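PDB 2P9X: hypothetical protein PH0832, which is of unknown function but binds zinc ions and forms a small all-helical domain of the Nitrosopumilus output domain family. Local coordinates for residues A[28-33]-A[50-55]; A[40-43]-A[48-51]. All blocks are in the same frame, centred on the assembly; numbering follows the deposited sequence.

Contact 1: A[28-33]-A[50-55]; sequences EAHLRA and KEAVSK
Leu-31 and His-30 of helix segment 28-33 meet Ala-52 of helix segment 50-55. The two segment axes approach to 10.3 Å, with 115° between their N-to-C directions. The backbones come nearest at Leu-31 and Ala-52, whose CA atoms are 7.0 Å apart. At this distance side chains of segment 28-33 reach across.

His-30 does so with its ring. CG lies anti to the backbone N (chi1 176°), which carries the imidazole out to the second helix. There NE2 donates a hydrogen bond to the backbone O of Ala-52 at 2.8 Å. The bond is bent, with 134° at the hydrogen. The donor sits above the carbonyl plane, and the oxygen is tilted from the ring plane. CB of Lys-55 lies at the ring edge, 4.2 Å from NE2 of His-30. Beside this polar bridge, CD2 of Leu-31 packs on CB of Ala-52 at 3.5 Å. Lys-55 turns its amine away to a salt bridge with Glu-51, one helical turn back.

The other ring nitrogen, ND1 of His-30, is hydrogen-bonded to OH of Tyr-60 of the second subunit. The buried imidazole thus links two helices of its own chain to a neighbouring chain. Val-26 of the third subunit also packs on His-30. This is helix-helix packing within the domain, set at a subunit interface. Helix 59-76 covers another side of helix 46-57, where Val-53 meets Ala-62 and Leu-65.

Contact 2: A[40-43]-A[48-51]; sequences ELAY and KFKE
Phe-49 lays one face of its ring over the methyl of Ala-42. CB of Ala-42 stands 3.8 Å from the ring centroid and only 10° off the ring normal, a well-centred CH-pi contact. The ring lies close to the backbone of the short helix as well: CA of Ala-42 is 3.6 Å from CG of Phe-49. The CA atoms of these two residues are 5.2 Å apart. Phe-49 reaches this position because CG is anti to its backbone N (chi1 174°).

Leu-41 packs beside the stem of Phe-49. Its CG is 4.1 Å from CB of Phe-49, and its CD2 lies 3.9 Å from CA of the same residue. The two side chains cross obliquely. The same CD2 of Leu-41 also touches the aliphatic CG of Lys-48 at 4.2 Å, while the rest of the Lys-48 chain runs off from the contact. The contact is made by carbon atoms, and no hydrogen bond crosses between the two segments.

The surroundings continue this core. Ile-12 of helix 3-19 packs on Ala-42, Leu-35 of helix 23-35 on Leu-41, and Leu-86 of helix 86-97 on Phe-49. At the start of the longer helix, OD1 of Asp-45 is hydrogen-bonded to N of Lys-48. The contact belongs to two consecutive helices, 41-44 and 46-57, joined by a tight turn. The short helix 41-44 packs against the start of helix 46-57 within an all-helical domain.

Helix 3-19 comes first in the chain, followed by helix 23-35, which supplies the first side of contact 1. The chain then passes through a loop to the short helix 41-44 and turns into helix 46-57. Contact 2 closes the tight turn between these last two helices. Contact 1 closes a longer excursion, from helix 23-35 to further along helix 46-57. Contact 2 is nested inside contact 1: both its segments lie between residues 28 and 55, and the two share Lys-50 and Glu-51. They touch directly, with CD1 of Leu-31 at 4.1 Å from CE1 of Phe-49. Helix 46-57 therefore joins helix 41-44 near its start to helix 23-35 further on.

Contact 1: A[28-33]-A[50-55]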
ATOM      1  N   GLU A  28       1.635  -3.432  14.462  1.00 18.54           N
ATOM      2  CA  GLU A  28       1.308  -3.156  15.856  1.00 20.23           C
ATOM      3  C   GLU A  28       1.248  -1.659  16.145  1.00 19.66           C
ATOM      4  O   GLU A  28       0.419  -1.209  16.927  1.00 21.04           O
ATOM      5  CB  GLU A  28       2.294  -3.862  16.781  1.00 21.55           C
ATOM      6  CG  GLU A  28       1.829  -5.278  17.081  1.00 23.81           C
ATOM      7  CD  GLU A  28       2.927  -6.194  17.541  1.00 25.94           C
ATOM      8  OE1 GLU A  28       4.080  -5.733  17.685  1.00 26.08           O
ATOM      9  OE2 GLU A  28       2.635  -7.396  17.739  1.00 24.37           O
ATOM     10  N   ALA A  29       2.112  -0.881  15.506  1.00 19.08           N
ATOM     11  CA  ALA A  29       2.070   0.564  15.718  1.00 18.97           C
ATOM     12  C   ALA A  29       0.739   1.099  15.201  1.00 19.39           C
ATOM     13  O   ALA A  29       0.122   1.969  15.814  1.00 20.25           O
ATOM     14  CB  ALA A  29       3.219   1.236  14.984  1.00 19.27           C
ATOM     15  N   HIS A  30       0.312   0.585  14.052  1.00 18.76           N
ATOM     16  CA  HIS A  30      -0.948   0.991  13.442  1.00 18.22           C
ATOM     17  C   HIS A  30      -2.145   0.625  14.317  1.00 19.64           C
ATOM     18  O   HIS A  30      -3.020   1.450  14.554  1.00 21.85           O
ATOM     19  CB  HIS A  30      -1.087   0.327  12.075  1.00 18.41           C
ATOM     20  CG  HIS A  30      -2.393   0.598  11.402  1.00 17.20           C
ATOM     21  ND1 HIS A  30      -2.746   1.845  10.932  1.00 19.87           N
ATOM     22  CD2 HIS A  30      -3.422  -0.225  11.093  1.00 18.02           C
ATOM     23  CE1 HIS A  30      -3.934   1.779  10.359  1.00 19.45           C
ATOM     24  NE2 HIS A  30      -4.367   0.532  10.443  1.00 20.34           N
ATOM     25  N   LEU A  31      -2.184  -0.609  14.805  1.00 19.96           N
ATOM     26  CA  LEU A  31      -3.308  -1.034  15.645  1.00 19.86           C
ATOM     27  C   LEU A  31      -3.345  -0.298  16.972  1.00 21.60           C
ATOM     28  O   LEU A  31      -4.415  -0.011  17.499  1.00 22.75           O
ATOM     29  CB  LEU A  31      -3.248  -2.544  15.904  1.00 19.83           C
ATOM     30  CG  LEU A  31      -3.395  -3.428  14.662  1.00 18.64           C
ATOM     31  CD1 LEU A  31      -3.165  -4.880  15.072  1.00 19.61           C
ATOM     32  CD2 LEU A  31      -4.779  -3.252  14.040  1.00 20.98           C
ATOM     33  N   ARG A  32      -2.171  -0.008  17.518  1.00 21.91           N
ATOM     34  CA  ARG A  32      -2.071   0.698  18.792  1.00 24.52           C
ATOM     35  C   ARG A  32      -2.585   2.121  18.649  1.00 25.36           C
ATOM     36  O   ARG A  32      -3.396   2.587  19.453  1.00 26.52           O
ATOM     37  CB  ARG A  32      -0.613   0.740  19.256  1.00 26.93           C
ATOM     38  CG  ARG A  32      -0.404   1.202  20.692  1.00 32.42           C
ATOM     39  CD  ARG A  32      -0.305   0.009  21.640  1.00 38.62           C
ATOM     40  NE  ARG A  32      -1.558  -0.273  22.331  1.00 42.31           N
ATOM     41  CZ  ARG A  32      -1.860  -1.440  22.893  1.00 43.08           C
ATOM     42  NH1 ARG A  32      -1.005  -2.451  22.843  1.00 43.94           N
ATOM     43  NH2 ARG A  32      -3.012  -1.587  23.524  1.00 45.47           N
ATOM     44  N   ALA A  33      -2.115   2.810  17.616  1.00 24.84           N
ATOM     45  CA  ALA A  33      -2.506   4.195  17.382  1.00 26.87           C
ATOM     46  C   ALA A  33      -3.955   4.403  16.950  1.00 28.17           C
ATOM     47  O   ALA A  33      -4.579   5.401  17.323  1.00 31.12           O
ATOM     48  CB  ALA A  33      -1.563   4.828  16.353  1.00 27.89           C
ATOM     49  N   LYS A  50      -9.547  -6.940  10.164  1.00 21.82           N
ATOM     50  CA  LYS A  50      -9.445  -6.893   8.711  1.00 24.35           C
ATOM     51  C   LYS A  50      -9.572  -5.456   8.222  1.00 24.23           C
ATOM     52  O   LYS A  50      -8.813  -5.014   7.358  1.00 24.25           O
ATOM     53  CB  LYS A  50     -10.530  -7.765   8.075  1.00 26.32           C
ATOM     54  CG  LYS A  50     -10.149  -9.237   8.033  1.00 28.32           C
ATOM     55  CD  LYS A  50     -11.279 -10.106   7.488  1.00 31.64           C
ATOM     56  CE  LYS A  50     -12.003  -9.442   6.332  1.00 32.90           C
ATOM     57  NZ  LYS A  50     -12.470 -10.436   5.322  1.00 37.23           N
ATOM     58  N   GLU A  51     -10.531  -4.729   8.787  1.00 24.19           N
ATOM     59  CA  GLU A  51     -10.751  -3.336   8.420  1.00 26.10           C
ATOM     60  C   GLU A  51      -9.491  -2.518   8.703  1.00 24.00           C
ATOM     61  O   GLU A  51      -9.086  -1.694   7.885  1.00 23.89           O
ATOM     62  CB  GLU A  51     -11.927  -2.758   9.221  1.00 30.04           C
ATOM     63  CG  GLU A  51     -12.159  -1.268   8.999  1.00 39.22           C
ATOM     64  CD  GLU A  51     -13.209  -0.682   9.936  1.00 43.80           C
ATOM     65  OE1 GLU A  51     -13.770  -1.437  10.761  1.00 47.15           O
ATOM     66  OE2 GLU A  51     -13.468   0.538   9.848  1.00 47.49           O
ATOM     67  N   ALA A  52      -8.874  -2.758   9.858  1.00 21.84           N
ATOM     68  CA  ALA A  52      -7.667  -2.032  10.249  1.00 20.89           C
ATOM     69  C   ALA A  52      -6.497  -2.282   9.308  1.00 20.04           C
ATOM     70  O   ALA A  52      -5.779  -1.357   8.952  1.00 19.61           O
ATOM     71  CB  ALA A  52      -7.264  -2.397  11.681  1.00 20.56           C
ATOM     72  N   VAL A  53      -6.283  -3.536   8.917  1.00 20.12           N
ATOM     73  CA  VAL A  53      -5.189  -3.839   8.006  1.00 20.78           C
ATOM     74  C   VAL A  53      -5.462  -3.195   6.645  1.00 20.75           C
ATOM     75  O   VAL A  53      -4.542  -2.727   5.973  1.00 22.29           O
ATOM     76  CB  VAL A  53      -5.013  -5.365   7.830  1.00 19.56           C
ATOM     77  CG1 VAL A  53      -3.858  -5.655   6.882  1.00 21.81           C
ATOM     78  CG2 VAL A  53      -4.781  -6.010   9.186  1.00 21.44           C
ATOM     79  N   SER A  54      -6.728  -3.176   6.236  1.00 20.70           N
ATOM     80  CA  SER A  54      -7.091  -2.572   4.960  1.00 21.75           C
ATOM     81  C   SER A  54      -6.784  -1.074   5.004  1.00 22.39           C
ATOM     82  O   SER A  54      -6.367  -0.494   4.008  1.00 22.20           O
ATOM     83  CB  SER A  54      -8.579  -2.786   4.661  1.00 23.82           C
ATOM     84  OG  SER A  54      -8.897  -2.314   3.358  1.00 30.56           O
ATOM     85  N   LYS A  55      -6.976  -0.452   6.163  1.00 22.18           N
ATOM     86  CA  LYS A  55      -6.687   0.977   6.281  1.00 23.51           C
ATOM     87  C   LYS A  55      -5.186   1.248   6.226  1.00 23.00           C
ATOM     88  O   LYS A  55      -4.754   2.324   5.825  1.00 22.98           O
ATOM     89  CB  LYS A  55      -7.280   1.541   7.572  1.00 26.47           C
ATOM     90  CG  LYS A  55      -8.748   1.903   7.426  1.00 30.98           C
ATOM     91  CD  LYS A  55      -9.415   2.154   8.760  1.00 34.68           C
ATOM     92  CE  LYS A  55     -10.888   2.480   8.559  1.00 38.22           C
ATOM     93  NZ  LYS A  55     -11.600   2.639   9.856  1.00 41.95           N
TER

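Contact 2: A[40-43]-A[48-51]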
ATOM      1  N   GLU A  40      -4.007  -9.476  18.954  1.00 20.82           N
ATOM      2  CA  GLU A  40      -5.059 -10.331  19.496  1.00 20.23           C
ATOM      3  C   GLU A  40      -6.435  -9.882  19.002  1.00 22.33           C
ATOM      4  O   GLU A  40      -7.431 -10.589  19.165  1.00 19.89           O
ATOM      5  CB  GLU A  40      -5.016 -10.313  21.028  1.00 22.28           C
ATOM      6  CG  GLU A  40      -5.026  -8.924  21.649  1.00 24.78           C
ATOM      7  CD  GLU A  40      -3.643  -8.278  21.738  1.00 25.28           C
ATOM      8  OE1 GLU A  40      -2.687  -8.788  21.115  1.00 27.45           O
ATOM      9  OE2 GLU A  40      -3.521  -7.256  22.446  1.00 31.59           O
ATOM     10  N   LEU A  41      -6.493  -8.696  18.403  1.00 20.16           N
ATOM     11  CA  LEU A  41      -7.743  -8.170  17.865  1.00 21.13           C
ATOM     12  C   LEU A  41      -8.269  -9.089  16.766  1.00 21.37           C
ATOM     13  O   LEU A  41      -9.472  -9.131  16.505  1.00 22.59           O
ATOM     14  CB  LEU A  41      -7.522  -6.770  17.279  1.00 21.91           C
ATOM     15  CG  LEU A  41      -8.751  -6.096  16.661  1.00 24.12           C
ATOM     16  CD1 LEU A  41      -9.787  -5.822  17.747  1.00 25.03           C
ATOM     17  CD2 LEU A  41      -8.335  -4.791  15.989  1.00 24.25           C
ATOM     18  N   ALA A  42      -7.361  -9.811  16.108  1.00 21.79           N
ATOM     19  CA  ALA A  42      -7.751 -10.721  15.034  1.00 21.35           C
ATOM     20  C   ALA A  42      -8.745 -11.751  15.558  1.00 21.41           C
ATOM     21  O   ALA A  42      -9.681 -12.132  14.859  1.00 20.91           O
ATOM     22  CB  ALA A  42      -6.524 -11.412  14.456  1.00 21.78           C
ATOM     23  N   TYR A  43      -8.540 -12.188  16.793  1.00 22.05           N
ATOM     24  CA  TYR A  43      -9.439 -13.156  17.413  1.00 22.68           C
ATOM     25  C   TYR A  43     -10.643 -12.471  18.052  1.00 23.72           C
ATOM     26  O   TYR A  43     -11.780 -12.919  17.886  1.00 23.66           O
ATOM     27  CB  TYR A  43      -8.696 -13.971  18.479  1.00 24.23           C
ATOM     28  CG  TYR A  43      -9.581 -14.953  19.225  1.00 25.61           C
ATOM     29  CD1 TYR A  43     -10.368 -14.538  20.300  1.00 27.28           C
ATOM     30  CD2 TYR A  43      -9.640 -16.290  18.844  1.00 27.57           C
ATOM     31  CE1 TYR A  43     -11.192 -15.435  20.979  1.00 27.75           C
ATOM     32  CE2 TYR A  43     -10.460 -17.196  19.515  1.00 28.58           C
ATOM     33  CZ  TYR A  43     -11.230 -16.762  20.580  1.00 28.73           C
ATOM     34  OH  TYR A  43     -12.038 -17.658  21.252  1.00 30.81           O
ATOM     35  N   LYS A  48     -13.028  -6.168  12.528  1.00 23.57           N
ATOM     36  CA  LYS A  48     -12.349  -4.910  12.831  1.00 24.75           C
ATOM     37  C   LYS A  48     -10.862  -5.017  12.488  1.00 24.32           C
ATOM     38  O   LYS A  48     -10.256  -4.062  12.002  1.00 23.15           O
ATOM     39  CB  LYS A  48     -12.524  -4.553  14.308  1.00 28.23           C
ATOM     40  CG  LYS A  48     -11.988  -3.179  14.683  1.00 32.65           C
ATOM     41  CD  LYS A  48     -12.418  -2.765  16.082  1.00 37.80           C
ATOM     42  CE  LYS A  48     -13.932  -2.639  16.180  1.00 41.94           C
ATOM     43  NZ  LYS A  48     -14.477  -1.657  15.200  1.00 43.75           N
ATOM     44  N   PHE A  49     -10.280  -6.185  12.741  1.00 22.57           N
ATOM     45  CA  PHE A  49      -8.869  -6.403  12.443  1.00 22.31           C
ATOM     46  C   PHE A  49      -8.667  -6.298  10.929  1.00 22.62           C
ATOM     47  O   PHE A  49      -7.736  -5.635  10.459  1.00 21.43           O
ATOM     48  CB  PHE A  49      -8.431  -7.786  12.960  1.00 20.80           C
ATOM     49  CG  PHE A  49      -7.023  -8.168  12.581  1.00 19.66           C
ATOM     50  CD1 PHE A  49      -5.948  -7.781  13.376  1.00 20.11           C
ATOM     51  CD2 PHE A  49      -6.770  -8.903  11.428  1.00 19.06           C
ATOM     52  CE1 PHE A  49      -4.640  -8.121  13.028  1.00 20.95           C
ATOM     53  CE2 PHE A  49      -5.462  -9.254  11.068  1.00 19.80           C
ATOM     54  CZ  PHE A  49      -4.398  -8.860  11.871  1.00 21.16           C
ATOM     55  N   LYS A  50      -9.547  -6.940  10.164  1.00 21.82           N
ATOM     56  CA  LYS A  50      -9.445  -6.893   8.711  1.00 24.35           C
ATOM     57  C   LYS A  50      -9.572  -5.456   8.222  1.00 24.23           C
ATOM     58  O   LYS A  50      -8.813  -5.014   7.358  1.00 24.25           O
ATOM     59  CB  LYS A  50     -10.530  -7.765   8.075  1.00 26.32           C
ATOM     60  CG  LYS A  50     -10.149  -9.237   8.033  1.00 28.32           C
ATOM     61  CD  LYS A  50     -11.279 -10.106   7.488  1.00 31.64           C
ATOM     62  CE  LYS A  50     -12.003  -9.442   6.332  1.00 32.90           C
ATOM     63  NZ  LYS A  50     -12.470 -10.436   5.322  1.00 37.23           N
ATOM     64  N   GLU A  51     -10.531  -4.729   8.787  1.00 24.19           N
ATOM     65  CA  GLU A  51     -10.751  -3.336   8.420  1.00 26.10           C
ATOM     66  C   GLU A  51      -9.491  -2.518   8.703  1.00 24.00           C
ATOM     67  O   GLU A  51      -9.086  -1.694   7.885  1.00 23.89           O
ATOM     68  CB  GLU A  51     -11.927  -2.758   9.221  1.00 30.04           C
ATOM     69  CG  GLU A  51     -12.159  -1.268   8.999  1.00 39.22           C
ATOM     70  CD  GLU A  51     -13.209  -0.682   9.936  1.00 43.80           C
ATOM     71  OE1 GLU A  51     -13.770  -1.437  10.761  1.00 47.15           O
ATOM     72  OE2 GLU A  51     -13.468   0.538   9.848  1.00 47.49           O
TER